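Local coordinates for tetraacyldisaccharide 4'-kinase (PDB 4EHX), which probably transfers the gamma-phosphate of ATP to the 4'-position of a tetraacyldisaccharide 1-phosphate, forming lipid IVA in lipid A biosynthesis, at residues A[59-64]-A[304-309]. Sequence-based numbering, arbitrary orientation.
Sequences ADLLKD and EKLKKL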
loop_
_atom_site.group_PDB
_atom_site.type_symbol
_atom_site.label_atom_id
_atom_site.label_comp_id
_atom_site.label_asym_id
_atom_site.label_seq_id
_atom_site.Cartn_x
_atom_site.Cartn_y
_atom_site.Cartn_z
ATOM N N ALA A 59 -2.942 4.664 9.926
ATOM C CA ALA A 59 -3.714 3.890 10.892
ATOM C C ALA A 59 -3.175 4.137 12.303
ATOM O O ALA A 59 -3.942 4.217 13.269
ATOM C CB ALA A 59 -3.693 2.390 10.541
ATOM N N ASP A 60 -1.858 4.294 12.416
ATOM C CA ASP A 60 -1.242 4.610 13.699
ATOM C C ASP A 60 -1.645 5.992 14.229
ATOM O O ASP A 60 -1.804 6.180 15.437
ATOM C CB ASP A 60 0.291 4.508 13.627
ATOM C CG ASP A 60 0.951 4.836 14.956
ATOM O OD1 ASP A 60 0.937 3.952 15.831
ATOM O OD2 ASP A 60 1.458 5.971 15.141
ATOM N N LEU A 61 -1.815 6.959 13.334
ATOM C CA LEU A 61 -2.273 8.279 13.759
ATOM C C LEU A 61 -3.671 8.159 14.367
ATOM O O LEU A 61 -4.036 8.915 15.272
ATOM C CB LEU A 61 -2.296 9.272 12.588
ATOM C CG LEU A 61 -0.959 9.726 11.999
ATOM C CD1 LEU A 61 -1.188 10.757 10.901
ATOM C CD2 LEU A 61 -0.045 10.288 13.099
ATOM N N LEU A 62 -4.435 7.191 13.874
ATOM C CA LEU A 62 -5.813 6.950 14.325
ATOM C C LEU A 62 -5.928 5.821 15.348
ATOM O O LEU A 62 -6.967 5.162 15.444
ATOM C CB LEU A 62 -6.680 6.605 13.106
ATOM C CG LEU A 62 -6.882 7.735 12.098
ATOM C CD1 LEU A 62 -7.267 7.206 10.711
ATOM C CD2 LEU A 62 -7.942 8.719 12.628
ATOM N N LYS A 63 -4.869 5.594 16.120
ATOM C CA LYS A 63 -4.853 4.469 17.059
ATOM C C LYS A 63 -5.930 4.557 18.146
ATOM O O LYS A 63 -6.258 3.563 18.798
ATOM C CB LYS A 63 -3.476 4.331 17.703
ATOM C CG LYS A 63 -3.074 5.507 18.560
ATOM C CD LYS A 63 -1.693 5.261 19.178
ATOM C CE LYS A 63 -1.295 6.451 20.040
ATOM N NZ LYS A 63 0.041 6.306 20.689
ATOM N N ASP A 64 -6.475 5.748 18.340
ATOM C CA ASP A 64 -7.518 5.952 19.337
ATOM C C ASP A 64 -8.921 5.665 18.784
ATOM O O ASP A 64 -9.904 5.759 19.513
ATOM C CB ASP A 64 -7.440 7.378 19.894
ATOM C CG ASP A 64 -6.110 7.658 20.600
ATOM O OD1 ASP A 64 -5.659 6.803 21.398
ATOM O OD2 ASP A 64 -5.509 8.727 20.347
ATOM N N GLU A 304 1.804 17.375 12.375
ATOM C CA GLU A 304 0.707 17.962 13.135
ATOM C C GLU A 304 -0.350 18.629 12.249
ATOM O O GLU A 304 -1.519 18.673 12.622
ATOM C CB GLU A 304 1.218 18.918 14.217
ATOM C CG GLU A 304 1.827 18.173 15.400
ATOM C CD GLU A 304 2.807 19.017 16.184
ATOM O OE1 GLU A 304 4.032 18.920 15.908
ATOM O OE2 GLU A 304 2.344 19.775 17.069
ATOM N N LYS A 305 0.056 19.148 11.091
ATOM C CA LYS A 305 -0.914 19.705 10.151
ATOM C C LYS A 305 -1.779 18.602 9.540
ATOM O O LYS A 305 -2.971 18.799 9.303
ATOM C CB LYS A 305 -0.237 20.503 9.037
ATOM C CG LYS A 305 0.622 21.665 9.533
ATOM C CD LYS A 305 -0.191 22.656 10.337
ATOM C CE LYS A 305 -1.287 23.290 9.490
ATOM N NZ LYS A 305 -2.251 24.038 10.337
ATOM N N LEU A 306 -1.182 17.450 9.267
ATOM C CA LEU A 306 -1.972 16.332 8.766
ATOM C C LEU A 306 -2.944 15.842 9.840
ATOM O O LEU A 306 -4.114 15.560 9.547
ATOM C CB LEU A 306 -1.075 15.203 8.260
ATOM C CG LEU A 306 -1.817 13.937 7.828
ATOM C CD1 LEU A 306 -2.770 14.258 6.655
ATOM C CD2 LEU A 306 -0.836 12.844 7.443
ATOM N N LYS A 307 -2.475 15.790 11.089
ATOM C CA LYS A 307 -3.318 15.358 12.203
ATOM C C LYS A 307 -4.525 16.276 12.319
ATOM O O LYS A 307 -5.636 15.826 12.597
ATOM C CB LYS A 307 -2.543 15.367 13.537
ATOM C CG LYS A 307 -1.495 14.241 13.662
ATOM C CD LYS A 307 -0.791 14.324 15.021
ATOM C CE LYS A 307 0.138 13.136 15.279
ATOM N NZ LYS A 307 0.876 13.321 16.571
ATOM N N LYS A 308 -4.305 17.571 12.121
ATOM C CA LYS A 308 -5.407 18.529 12.179
ATOM C C LYS A 308 -6.432 18.291 11.078
ATOM O O LYS A 308 -7.634 18.378 11.332
ATOM C CB LYS A 308 -4.890 19.969 12.125
ATOM C CG LYS A 308 -5.985 21.030 12.177
ATOM C CD LYS A 308 -5.394 22.408 12.443
ATOM C CE LYS A 308 -6.479 23.476 12.490
ATOM N NZ LYS A 308 -5.901 24.835 12.702
ATOM N N LEU A 309 -5.973 17.995 9.861
ATOM C CA LEU A 309 -6.905 17.716 8.766
ATOM C C LEU A 309 -7.733 16.491 9.102
ATOM O O LEU A 309 -8.925 16.440 8.820
ATOM C CB LEU A 309 -6.186 17.458 7.438
ATOM C CG LEU A 309 -5.582 18.629 6.663
ATOM C CD1 LEU A 309 -4.814 18.094 5.458
ATOM C CD2 LEU A 309 -6.653 19.625 6.229
#
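Where the helix that follows the P-loop of this kinase comes to its end, Leu61 reaches across to Leu306 and Lys307 of the C-terminal helix 303-312, a small worked example of how one branched side chain can join two helices far apart in sequence. The CA atoms of Leu61 and Lys307 are 7.3 Å apart, the closest pair of CA atoms across the two segments. Leu61 points toward the second helix and divides its two methyls between two neighbours. Leu61 CD1 meets Leu306 CD2 at 4.1 Å, an apolar contact of methyl with methyl. Leu61 CD2 packs at 3.6 Å against Lys307 CE, so the methylene next to the ammonium group does the touching. In both pairs the side chains cross at roughly a right angle.

The two partners reach Leu61 differently. With CG anti to the backbone N (chi1 175°), Leu306 sends CD2 nearer the other helix than its first bond would suggest. Lys307, extended beyond CG, brings only CE against Leu61 CD2, and NZ lies farther from that methyl. The burial is graded accordingly: Leu306 lies inside, Leu61 is partly exposed and Lys307 belongs to the surface. About 127 Å² is buried in all, and the pairing is purely one of van der Waals packing, away from the predicted ATP site at the other end of helix 51-61.

Around this contact the packing continues in the same style. Ile310, one turn further along helix 303-312, touches both Leu61 and Leu62, and Leu306 also rests on Phe54 and Tyr57 of helix 51-61 and on Phe202 of strand 201-212, so Leu306 touches both the helix after the P-loop and that strand.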